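Local coordinates for protein 3-dehydroshikimate dehydratase (Pseudomonas putida, PDB 5HMQ) that catalyses the divalent metal-dependent dehydration of 3-dehydroshikimate to protocatechuate, a shared intermediate in the breakdown of quinate and shikimate, at residues A137-R142 with M202-W207; Q149-V154 with G186-F191; S409-V414 with V459-S464; F466-D471 with G493-P498. One frame throughout, in Å; residues are numbered along the deposited sequence.

Interaction 1: A137-R142 with M202-W207; sequences ALAWGR and MDVLEW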
# COMPACT_ATOMS: atom_id res chain seq x y z
N ALA C 137 -13.33 -3.29 -28.48
CA ALA C 137 -13.62 -1.86 -28.57
C ALA C 137 -13.15 -1.17 -27.30
O ALA C 137 -13.57 -1.54 -26.19
CB ALA C 137 -15.12 -1.62 -28.78
N LEU C 138 -12.28 -0.18 -27.45
CA LEU C 138 -11.99 0.73 -26.36
C LEU C 138 -13.11 1.74 -26.24
O LEU C 138 -13.63 2.23 -27.24
CB LEU C 138 -10.65 1.44 -26.59
CG LEU C 138 -9.43 0.53 -26.73
CD1 LEU C 138 -8.19 1.35 -27.03
CD2 LEU C 138 -9.23 -0.32 -25.48
N ALA C 139 -13.50 2.05 -25.00
CA ALA C 139 -14.58 3.00 -24.77
C ALA C 139 -14.29 4.38 -25.36
O ALA C 139 -15.22 5.16 -25.58
CB ALA C 139 -14.88 3.13 -23.28
N TRP C 140 -13.02 4.68 -25.63
CA TRP C 140 -12.62 5.94 -26.25
C TRP C 140 -12.13 5.76 -27.68
O TRP C 140 -11.37 6.60 -28.18
CB TRP C 140 -11.55 6.63 -25.40
CG TRP C 140 -10.38 5.74 -25.10
CD1 TRP C 140 -9.23 5.62 -25.82
CD2 TRP C 140 -10.26 4.84 -23.99
NE1 TRP C 140 -8.40 4.70 -25.23
CE2 TRP C 140 -9.01 4.20 -24.11
CE3 TRP C 140 -11.08 4.50 -22.91
CZ2 TRP C 140 -8.55 3.26 -23.19
CZ3 TRP C 140 -10.64 3.57 -22.00
CH2 TRP C 140 -9.38 2.96 -22.14
N GLY C 141 -12.54 4.68 -28.34
CA GLY C 141 -12.15 4.48 -29.73
C GLY C 141 -12.66 5.60 -30.63
O GLY C 141 -13.74 6.15 -30.43
N ARG C 142 -11.86 5.92 -31.65
CA ARG C 142 -12.21 7.01 -32.55
C ARG C 142 -13.47 6.71 -33.36
O ARG C 142 -14.34 7.57 -33.50
CB ARG C 142 -11.04 7.32 -33.48
CG ARG C 142 -11.35 8.42 -34.46
CD ARG C 142 -11.32 9.79 -33.82
NE ARG C 142 -11.45 10.83 -34.83
CZ ARG C 142 -12.60 11.14 -35.43
NH1 ARG C 142 -13.71 10.49 -35.12
NH2 ARG C 142 -12.63 12.10 -36.34
N MSE C 202 -16.27 10.77 -14.87
CA MSE C 202 -14.86 10.98 -15.17
C MSE C 202 -14.57 10.65 -16.62
O MSE C 202 -15.28 9.86 -17.24
CB MSE C 202 -14.01 10.11 -14.24
CG MSE C 202 -12.52 10.35 -14.30
SE MSE C 202 -11.65 9.15 -13.04
CE MSE C 202 -9.82 9.79 -13.22
N ASP C 203 -13.53 11.28 -17.18
CA ASP C 203 -13.04 10.89 -18.49
C ASP C 203 -12.77 9.40 -18.50
O ASP C 203 -12.02 8.89 -17.66
CB ASP C 203 -11.76 11.68 -18.82
CG ASP C 203 -11.17 11.30 -20.16
OD1 ASP C 203 -11.78 11.65 -21.20
OD2 ASP C 203 -10.10 10.65 -20.18
N VAL C 204 -13.40 8.69 -19.45
CA VAL C 204 -13.41 7.23 -19.40
C VAL C 204 -12.00 6.67 -19.53
O VAL C 204 -11.69 5.61 -18.97
CB VAL C 204 -14.37 6.67 -20.47
CG1 VAL C 204 -14.50 5.17 -20.33
CG2 VAL C 204 -15.73 7.33 -20.34
N LEU C 205 -11.12 7.36 -20.25
CA LEU C 205 -9.74 6.90 -20.38
C LEU C 205 -9.02 6.93 -19.04
O LEU C 205 -8.35 5.96 -18.67
CB LEU C 205 -9.00 7.75 -21.41
CG LEU C 205 -7.49 7.49 -21.53
CD1 LEU C 205 -7.17 6.40 -22.52
CD2 LEU C 205 -6.77 8.78 -21.90
N GLU C 206 -9.15 8.03 -18.30
CA GLU C 206 -8.55 8.10 -16.97
C GLU C 206 -9.30 7.22 -15.98
O GLU C 206 -8.68 6.65 -15.08
CB GLU C 206 -8.53 9.55 -16.49
CG GLU C 206 -7.95 10.55 -17.48
CD GLU C 206 -6.44 10.49 -17.57
OE1 GLU C 206 -5.80 9.95 -16.63
OE2 GLU C 206 -5.88 11.00 -18.57
N TRP C 207 -10.62 7.10 -16.14
CA TRP C 207 -11.41 6.18 -15.33
C TRP C 207 -10.91 4.75 -15.48
O TRP C 207 -10.78 4.02 -14.48
CB TRP C 207 -12.88 6.30 -15.75
CG TRP C 207 -13.88 5.53 -14.93
CD1 TRP C 207 -13.65 4.83 -13.78
CD2 TRP C 207 -15.28 5.42 -15.20
NE1 TRP C 207 -14.82 4.27 -13.33
CE2 TRP C 207 -15.84 4.62 -14.18
CE3 TRP C 207 -16.11 5.90 -16.21
CZ2 TRP C 207 -17.19 4.30 -14.14
CZ3 TRP C 207 -17.46 5.59 -16.17
CH2 TRP C 207 -17.98 4.79 -15.14

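Interaction 2: Q149-V154 with G186-F191; sequences QVWNLV and GDKIFF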
# COMPACT_ATOMS: atom_id res chain seq x y z
N GLN C 149 -20.76 -2.36 -32.31
CA GLN C 149 -20.01 -2.03 -33.52
C GLN C 149 -18.96 -3.10 -33.82
O GLN C 149 -18.71 -3.41 -34.99
CB GLN C 149 -19.34 -0.66 -33.38
CG GLN C 149 -20.32 0.50 -33.29
CD GLN C 149 -19.65 1.77 -32.81
OE1 GLN C 149 -19.25 1.88 -31.65
NE2 GLN C 149 -19.53 2.75 -33.70
N VAL C 150 -18.33 -3.65 -32.79
CA VAL C 150 -17.35 -4.71 -32.99
C VAL C 150 -18.00 -5.91 -33.67
O VAL C 150 -17.50 -6.42 -34.67
CB VAL C 150 -16.71 -5.11 -31.65
CG1 VAL C 150 -16.03 -6.47 -31.77
CG2 VAL C 150 -15.72 -4.06 -31.21
N TRP C 151 -19.14 -6.36 -33.14
CA TRP C 151 -19.82 -7.51 -33.73
C TRP C 151 -20.30 -7.19 -35.14
O TRP C 151 -20.27 -8.06 -36.02
CB TRP C 151 -20.99 -7.95 -32.84
CG TRP C 151 -21.88 -8.95 -33.50
CD1 TRP C 151 -23.23 -8.86 -33.66
CD2 TRP C 151 -21.49 -10.20 -34.08
NE1 TRP C 151 -23.71 -9.98 -34.31
CE2 TRP C 151 -22.66 -10.82 -34.58
CE3 TRP C 151 -20.27 -10.87 -34.23
CZ2 TRP C 151 -22.64 -12.05 -35.22
CZ3 TRP C 151 -20.25 -12.10 -34.86
CH2 TRP C 151 -21.42 -12.68 -35.35
N ASN C 152 -20.74 -5.95 -35.38
CA ASN C 152 -21.15 -5.56 -36.72
C ASN C 152 -20.01 -5.77 -37.72
O ASN C 152 -20.22 -6.33 -38.80
CB ASN C 152 -21.59 -4.09 -36.73
CG ASN C 152 -22.14 -3.65 -38.07
OD1 ASN C 152 -22.32 -4.46 -38.98
ND2 ASN C 152 -22.37 -2.35 -38.22
N LEU C 153 -18.80 -5.32 -37.36
CA LEU C 153 -17.67 -5.46 -38.27
C LEU C 153 -17.19 -6.90 -38.35
O LEU C 153 -16.85 -7.39 -39.43
CB LEU C 153 -16.54 -4.53 -37.84
CG LEU C 153 -16.87 -3.03 -37.82
CD1 LEU C 153 -15.71 -2.22 -37.27
CD2 LEU C 153 -17.24 -2.55 -39.22
N VAL C 154 -17.14 -7.59 -37.20
CA VAL C 154 -16.67 -8.98 -37.19
C VAL C 154 -17.62 -9.86 -37.99
O VAL C 154 -17.19 -10.76 -38.73
CB VAL C 154 -16.51 -9.47 -35.74
CG1 VAL C 154 -16.27 -10.97 -35.71
CG2 VAL C 154 -15.35 -8.74 -35.07
N GLY C 186 -22.06 -17.98 -29.93
CA GLY C 186 -21.09 -18.26 -28.89
C GLY C 186 -19.68 -18.46 -29.40
O GLY C 186 -18.71 -18.09 -28.72
N ASP C 187 -19.54 -19.05 -30.59
CA ASP C 187 -18.21 -19.34 -31.12
C ASP C 187 -17.54 -18.12 -31.74
O ASP C 187 -16.34 -18.19 -32.06
CB ASP C 187 -18.29 -20.46 -32.15
CG ASP C 187 -19.08 -20.07 -33.38
OD1 ASP C 187 -19.95 -19.19 -33.28
OD2 ASP C 187 -18.82 -20.64 -34.46
N LYS C 188 -18.25 -17.01 -31.92
CA LYS C 188 -17.64 -15.78 -32.41
C LYS C 188 -17.13 -14.88 -31.29
O LYS C 188 -16.50 -13.86 -31.58
CB LYS C 188 -18.64 -15.00 -33.28
CG LYS C 188 -19.06 -15.74 -34.55
CD LYS C 188 -17.86 -16.32 -35.31
CE LYS C 188 -16.95 -15.22 -35.85
NZ LYS C 188 -15.74 -15.78 -36.51
N ILE C 189 -17.39 -15.23 -30.04
CA ILE C 189 -16.79 -14.55 -28.90
C ILE C 189 -15.52 -15.31 -28.53
O ILE C 189 -15.58 -16.50 -28.21
CB ILE C 189 -17.76 -14.49 -27.71
CG1 ILE C 189 -19.04 -13.74 -28.09
CG2 ILE C 189 -17.10 -13.85 -26.50
CD1 ILE C 189 -20.15 -13.85 -27.06
N PHE C 190 -14.38 -14.63 -28.61
CA PHE C 190 -13.10 -15.29 -28.38
C PHE C 190 -12.55 -15.12 -26.97
O PHE C 190 -11.75 -15.95 -26.53
CB PHE C 190 -12.04 -14.78 -29.38
CG PHE C 190 -12.20 -15.33 -30.76
CD1 PHE C 190 -13.23 -16.20 -31.08
CD2 PHE C 190 -11.28 -15.00 -31.75
CE1 PHE C 190 -13.37 -16.71 -32.36
CE2 PHE C 190 -11.41 -15.52 -33.04
CZ PHE C 190 -12.45 -16.37 -33.34
N PHE C 191 -12.96 -14.09 -26.24
CA PHE C 191 -12.34 -13.80 -24.96
C PHE C 191 -13.21 -12.83 -24.18
O PHE C 191 -13.86 -11.96 -24.77
CB PHE C 191 -10.93 -13.22 -25.15
CG PHE C 191 -9.98 -13.55 -24.04
CD1 PHE C 191 -9.29 -14.75 -24.04
CD2 PHE C 191 -9.78 -12.66 -23.00
CE1 PHE C 191 -8.41 -15.06 -23.02
CE2 PHE C 191 -8.90 -12.97 -21.98
CZ PHE C 191 -8.22 -14.17 -21.99

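Interaction 3: S409-V414 with V459-S464; sequences SLLYLV and VLFYKS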
# COMPACT_ATOMS: atom_id res chain seq x y z
N SER C 409 -7.02 -10.77 13.09
CA SER C 409 -8.23 -11.06 13.86
C SER C 409 -9.01 -12.26 13.31
O SER C 409 -8.88 -12.64 12.14
CB SER C 409 -9.13 -9.83 13.91
OG SER C 409 -9.50 -9.41 12.60
N LEU C 410 -9.83 -12.83 14.19
CA LEU C 410 -10.60 -14.04 13.95
C LEU C 410 -12.09 -13.73 13.93
O LEU C 410 -12.55 -12.75 14.52
CB LEU C 410 -10.30 -15.09 15.02
CG LEU C 410 -8.85 -15.53 15.15
CD1 LEU C 410 -8.70 -16.59 16.23
CD2 LEU C 410 -8.33 -16.05 13.81
N LEU C 411 -12.84 -14.58 13.23
CA LEU C 411 -14.30 -14.54 13.23
C LEU C 411 -14.82 -15.89 13.71
O LEU C 411 -14.71 -16.89 12.98
CB LEU C 411 -14.86 -14.20 11.85
CG LEU C 411 -14.57 -12.81 11.28
CD1 LEU C 411 -14.95 -12.75 9.81
CD2 LEU C 411 -15.32 -11.75 12.07
N TYR C 412 -15.38 -15.93 14.91
CA TYR C 412 -15.94 -17.17 15.45
C TYR C 412 -17.34 -17.40 14.92
O TYR C 412 -18.15 -16.47 14.83
CB TYR C 412 -15.98 -17.13 16.98
CG TYR C 412 -14.69 -16.76 17.65
CD1 TYR C 412 -13.57 -17.58 17.57
CD2 TYR C 412 -14.59 -15.60 18.41
CE1 TYR C 412 -12.39 -17.24 18.20
CE2 TYR C 412 -13.43 -15.26 19.05
CZ TYR C 412 -12.33 -16.08 18.94
OH TYR C 412 -11.16 -15.73 19.58
N LEU C 413 -17.63 -18.64 14.56
CA LEU C 413 -18.94 -19.04 14.05
C LEU C 413 -19.70 -19.72 15.19
O LEU C 413 -19.55 -20.92 15.42
CB LEU C 413 -18.79 -19.95 12.84
CG LEU C 413 -17.87 -19.41 11.74
CD1 LEU C 413 -17.74 -20.40 10.60
CD2 LEU C 413 -18.37 -18.06 11.24
N VAL C 414 -20.52 -18.95 15.89
CA VAL C 414 -21.22 -19.42 17.08
C VAL C 414 -22.65 -19.77 16.70
O VAL C 414 -23.41 -18.91 16.24
CB VAL C 414 -21.20 -18.37 18.20
CG1 VAL C 414 -21.97 -18.86 19.41
CG2 VAL C 414 -19.76 -18.04 18.58
N VAL C 459 -13.42 -5.64 1.25
CA VAL C 459 -14.76 -5.62 0.68
C VAL C 459 -15.08 -6.96 0.03
O VAL C 459 -16.14 -7.55 0.28
CB VAL C 459 -14.90 -4.46 -0.32
CG1 VAL C 459 -16.20 -4.59 -1.11
CG2 VAL C 459 -14.84 -3.12 0.40
N LEU C 460 -14.17 -7.46 -0.80
CA LEU C 460 -14.37 -8.75 -1.45
C LEU C 460 -14.41 -9.88 -0.42
O LEU C 460 -15.15 -10.85 -0.58
CB LEU C 460 -13.29 -9.00 -2.49
CG LEU C 460 -13.30 -10.36 -3.18
CD1 LEU C 460 -14.65 -10.61 -3.83
CD2 LEU C 460 -12.19 -10.42 -4.22
N PHE C 461 -13.60 -9.76 0.63
CA PHE C 461 -13.58 -10.78 1.68
C PHE C 461 -14.97 -10.96 2.29
O PHE C 461 -15.46 -12.09 2.41
CB PHE C 461 -12.56 -10.39 2.75
CG PHE C 461 -12.61 -11.24 4.00
CD1 PHE C 461 -11.92 -12.44 4.07
CD2 PHE C 461 -13.32 -10.81 5.11
CE1 PHE C 461 -11.96 -13.21 5.22
CE2 PHE C 461 -13.37 -11.58 6.26
CZ PHE C 461 -12.68 -12.77 6.31
N TYR C 462 -15.62 -9.86 2.65
CA TYR C 462 -16.93 -9.95 3.30
C TYR C 462 -18.04 -10.23 2.29
O TYR C 462 -19.00 -10.94 2.61
CB TYR C 462 -17.22 -8.66 4.08
CG TYR C 462 -16.72 -8.72 5.51
CD1 TYR C 462 -17.39 -9.48 6.46
CD2 TYR C 462 -15.59 -8.02 5.90
CE1 TYR C 462 -16.94 -9.54 7.77
CE2 TYR C 462 -15.13 -8.07 7.21
CZ TYR C 462 -15.81 -8.83 8.14
OH TYR C 462 -15.37 -8.89 9.44
N LYS C 463 -17.94 -9.69 1.08
CA LYS C 463 -18.97 -9.95 0.07
C LYS C 463 -19.01 -11.43 -0.31
O LYS C 463 -20.09 -11.99 -0.50
CB LYS C 463 -18.74 -9.10 -1.17
CG LYS C 463 -19.30 -7.69 -1.09
CD LYS C 463 -19.21 -7.01 -2.45
CE LYS C 463 -20.02 -5.72 -2.48
NZ LYS C 463 -19.93 -5.05 -3.81
N SER C 464 -17.84 -12.07 -0.45
CA SER C 464 -17.82 -13.44 -0.95
C SER C 464 -17.98 -14.46 0.17
O SER C 464 -18.87 -15.31 0.11
CB SER C 464 -16.54 -13.69 -1.74
OG SER C 464 -15.38 -13.57 -0.93

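Interaction 4: F466-D471 with G493-P498; sequences FDFAAD and GTLRLP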
# COMPACT_ATOMS: atom_id res chain seq x y z
N PHE C 466 -19.02 -14.19 3.27
CA PHE C 466 -20.18 -14.05 4.15
C PHE C 466 -21.39 -13.45 3.45
O PHE C 466 -22.40 -13.18 4.11
CB PHE C 466 -19.78 -13.20 5.36
CG PHE C 466 -18.70 -13.83 6.19
CD1 PHE C 466 -18.99 -14.83 7.10
CD2 PHE C 466 -17.38 -13.43 6.04
CE1 PHE C 466 -18.00 -15.41 7.85
CE2 PHE C 466 -16.38 -14.01 6.79
CZ PHE C 466 -16.69 -15.00 7.70
N ASP C 467 -21.33 -13.25 2.13
CA ASP C 467 -22.46 -12.77 1.33
C ASP C 467 -23.01 -11.45 1.87
O ASP C 467 -24.22 -11.24 1.94
CB ASP C 467 -23.56 -13.83 1.25
CG ASP C 467 -24.52 -13.58 0.10
OD1 ASP C 467 -24.13 -12.89 -0.86
OD2 ASP C 467 -25.67 -14.08 0.16
N PHE C 468 -22.11 -10.55 2.26
CA PHE C 468 -22.52 -9.19 2.58
C PHE C 468 -22.82 -8.41 1.30
O PHE C 468 -22.40 -8.78 0.20
CB PHE C 468 -21.43 -8.48 3.39
CG PHE C 468 -21.41 -8.85 4.85
CD1 PHE C 468 -21.96 -10.05 5.29
CD2 PHE C 468 -20.84 -8.00 5.78
CE1 PHE C 468 -21.93 -10.39 6.63
CE2 PHE C 468 -20.81 -8.34 7.12
CZ PHE C 468 -21.36 -9.53 7.55
N ALA C 469 -23.56 -7.31 1.46
CA ALA C 469 -23.95 -6.47 0.35
C ALA C 469 -23.53 -5.03 0.61
O ALA C 469 -23.31 -4.62 1.76
CB ALA C 469 -25.46 -6.53 0.09
N ALA C 470 -23.42 -4.26 -0.47
CA ALA C 470 -23.07 -2.85 -0.37
C ALA C 470 -24.15 -2.06 0.36
O ALA C 470 -25.34 -2.36 0.28
CB ALA C 470 -22.84 -2.26 -1.76
N ASP C 471 -23.71 -1.03 1.09
CA ASP C 471 -24.61 -0.21 1.89
C ASP C 471 -24.05 1.21 2.01
O ASP C 471 -23.85 1.74 3.10
CB ASP C 471 -24.84 -0.84 3.27
CG ASP C 471 -25.91 -0.14 4.07
OD1 ASP C 471 -26.89 0.36 3.47
OD2 ASP C 471 -25.78 -0.08 5.31
N GLY C 493 -29.52 -7.44 7.56
CA GLY C 493 -29.23 -6.22 8.28
C GLY C 493 -28.80 -6.37 9.72
O GLY C 493 -28.54 -5.35 10.38
N THR C 494 -28.70 -7.59 10.25
CA THR C 494 -28.30 -7.75 11.64
C THR C 494 -26.82 -7.46 11.85
O THR C 494 -26.40 -7.26 13.00
CB THR C 494 -28.62 -9.17 12.14
OG1 THR C 494 -27.80 -10.12 11.46
CG2 THR C 494 -30.09 -9.49 11.88
N LEU C 495 -26.03 -7.43 10.78
CA LEU C 495 -24.62 -7.07 10.83
C LEU C 495 -24.37 -5.92 9.87
O LEU C 495 -24.71 -6.02 8.68
CB LEU C 495 -23.73 -8.25 10.47
CG LEU C 495 -23.80 -9.52 11.33
CD1 LEU C 495 -23.11 -10.67 10.62
CD2 LEU C 495 -23.17 -9.28 12.69
N ARG C 496 -23.78 -4.83 10.37
CA ARG C 496 -23.51 -3.65 9.56
C ARG C 496 -22.08 -3.21 9.85
O ARG C 496 -21.68 -3.10 11.01
CB ARG C 496 -24.49 -2.50 9.85
CG ARG C 496 -25.96 -2.86 9.68
CD ARG C 496 -26.84 -1.62 9.78
NE ARG C 496 -26.67 -0.71 8.65
CZ ARG C 496 -27.49 0.31 8.39
NH1 ARG C 496 -28.53 0.54 9.18
NH2 ARG C 496 -27.27 1.09 7.35
N LEU C 497 -21.34 -2.93 8.78
CA LEU C 497 -19.89 -2.74 8.87
C LEU C 497 -19.48 -1.59 7.97
O LEU C 497 -19.05 -1.79 6.83
CB LEU C 497 -19.16 -4.03 8.49
CG LEU C 497 -17.70 -4.21 8.92
CD1 LEU C 497 -17.63 -4.71 10.36
CD2 LEU C 497 -17.02 -5.19 7.98
N PRO C 498 -19.62 -0.35 8.44
CA PRO C 498 -19.05 0.78 7.71
C PRO C 498 -17.53 0.71 7.72
O PRO C 498 -16.92 0.15 8.63
CB PRO C 498 -19.57 2.01 8.46
CG PRO C 498 -19.99 1.51 9.79
CD PRO C 498 -20.40 0.08 9.61

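Interaction 1: A137-R142 with M202-W207
Trp140 and Leu205 meet above the mouth of the TIM barrel, where the loop after strand 132-136 faces the start of helix 204-211. One methyl of Leu205, CD1, sits over a face of the indole in a CH-pi contact, 3.5 Å from the centroid of the five-membered ring of Trp140. Its closest ring atom is Trp140 CE2, at 3.3 Å, and the two side chains cross at about a right angle. Beside this, Ala139 CB touches Val204 CG1 at 3.6 Å, the same methyl lying more loosely against the benzene half of Trp140. The opposite indole face is taken by Leu138, from the same turn, whose CB lies over the ring centre, and His170 adds a ring contact from helix 168-172.

A type I turn from Leu138 to Gly141 presents the indole, closed by Gly141 N to Leu138 O at 2.9 Å. Within it, CG of Trp140 stands between backbone N and carbonyl carbon (chi1 53°). The Trp140 side chain lies about 8 Å from the magnesium ion of the dehydratase site, which places this apolar patch beside the catalytic end of the barrel. Farther out, Glu206 forms a salt bridge with Arg597 of the second subunit. Asp203 is the N-cap of the helix, its OD2 accepting a weak bond from Glu206 N at 3.4 Å.

Interaction 2: Q149-V154 with G186-F191
Lys188 lays the first part of its chain against Trp151, then turns past Val154 to a polar end beyond both. Its CB comes to 3.7 Å from Trp151 CZ3, at the far corner of the six-membered ring. One atom on, Lys188 CG lies almost evenly between two ring carbons, 3.8 Å from Trp151 CZ3 and a little farther from CH2. The side chains cross at about a right angle, the aliphatic stem approaching the indole obliquely. Bends at chi2 (-48°) and chi3 (-65°) then fold the chain round, bringing Lys188 CE to 4.3 Å from Val154 CG1, a loose apolar touch. NZ finishes on the carbonyl oxygen of Leu162, with a weaker bond to that of His159, so the ammonium is held by backbone oxygens just before and at the start of strand 162-167.

Trp151 reaches over because its CG is anti to the backbone N (chi1 170°); Pro185 also touches its ring. In the TIM barrel this joins the outer helix 147-157 to the chain entering strand 189-194. Strand 162-167 runs next to strand 189-194 in the parallel sheet, and its Val164 packs against Val150, Trp151 and Val154 of the helix.

Interaction 3: S409-V414 with V459-S464
Leu411 points its branched end at two aromatic rings, Phe461 and Tyr462, of helix 455-465. It comes from strand 410-414 of the first VOC (glyoxalase-type) region, while the helix belongs to the second, so the contact joins the two halves of the dioxygenase-like part of the chain. Leu411 and Phe461 approach from opposite directions. CD1 of the leucine arrives at the edge of the Phe461 ring, near its plane, 4.1 Å from CE2 and scarcely farther from CZ. Tyr462 is met obliquely instead: its OH stands 3.9 Å from both Leu411 CD1 and Leu411 CD2, facing the forked end of the leucine. The strand and helix backbones stay well apart, 11.3 Å between Leu411 CA and Tyr462 CA, and side-chain length alone spans that distance.

The two rings are also set against each other. Phe461 CD2 lies 3.7 Å above one face of Tyr462, toward its rim, while Tyr462 CD2 lies in the plane of the Phe461 ring, at its edge. Phe468 meets Tyr462 too, with the ring planes only about 25° apart. Phe461 CG is anti to the backbone N (chi1 170°), a setting in which its ring reaches Leu411 and also touches Pro406 and Arg261, the latter on the long helix 252-276. Near the end of the helix, Leu460 O is gripped twice by one residue: Ser464 OG at 2.8 Å and Ser464 N at 3.0 Å, reaching it from opposite faces of its carbonyl plane.

Interaction 4: F466-D471 with G493-P498
Phe468 and Leu495 form the buried half of this contact, Asp471 and Arg496 its more open, charged half. In the first, Leu495 CD1 comes to 3.7 Å from Phe468 CZ, with Leu495 CB 4.0 Å from the same carbon. The side chains cross at about a right angle, and the leucine methyl approaches the ring obliquely, at its far end. Ser490 and Leu488 also pack on Phe468, and Leu495 lies on Tyr295 and Val298 of strand 295-304.

On the partly exposed side the link is a salt bridge. Arg496 NH2 donates to Asp471 OD2 at 2.8 Å, with an angle of 147° at the hydrogen. OD2 uses its syn lone pair and lies 21° out of the guanidinium plane of Arg496, near its edge. The two flat groups are turned markedly against each other, and one hydrogen bond, from NH2, carries the salt bridge; Arg496 NE makes a longer approach, 3.5 Å from Asp471 OD2. The arginine starts out away from the other segment and returns through a bend at chi3 (69°). Its NH1 is held by Ala610 O, and NE weakly by Tyr612 OH. Arg605 lies close to NH1, a crowding of positive charge that Asp471 would probably offset. The Arg496 side chain is also about 4 Å from that of His445, a magnesium ligand.

In the VOC-type sheet, strand 484-489 runs antiparallel between edge strand 469-474 and strand 496-501, with the Phe468-Leu495 pair by its end at Leu488 and Ser490. Beside 496-501, parallel to it, runs strand 440-450, carrying His445.

In the fold
The four contacts fall into two pairs, one in the dehydratase barrel, the other in the dioxygenase-like part. Interactions 1 and 2 share the TIM barrel, their centres 20 Å apart, and touch where Ala137 CB meets Val150 CG2 at 3.5 Å. Interaction 1 lies near the magnesium held by Glu136, Asp167, Gln193 and Glu241. Interactions 3 and 4, centred 11 Å apart, are continuous: a probable hydrogen bond runs from Phe468 N to Tyr462 O at 3.2 Å, and Leu411 CD1 packs on Phe466 CZ at 3.5 Å. Arg496 of interaction 4 is about 9 Å from the second magnesium, bound by His445, His523 and Glu601. Centres of interactions 1 and 4 are 33 Å apart.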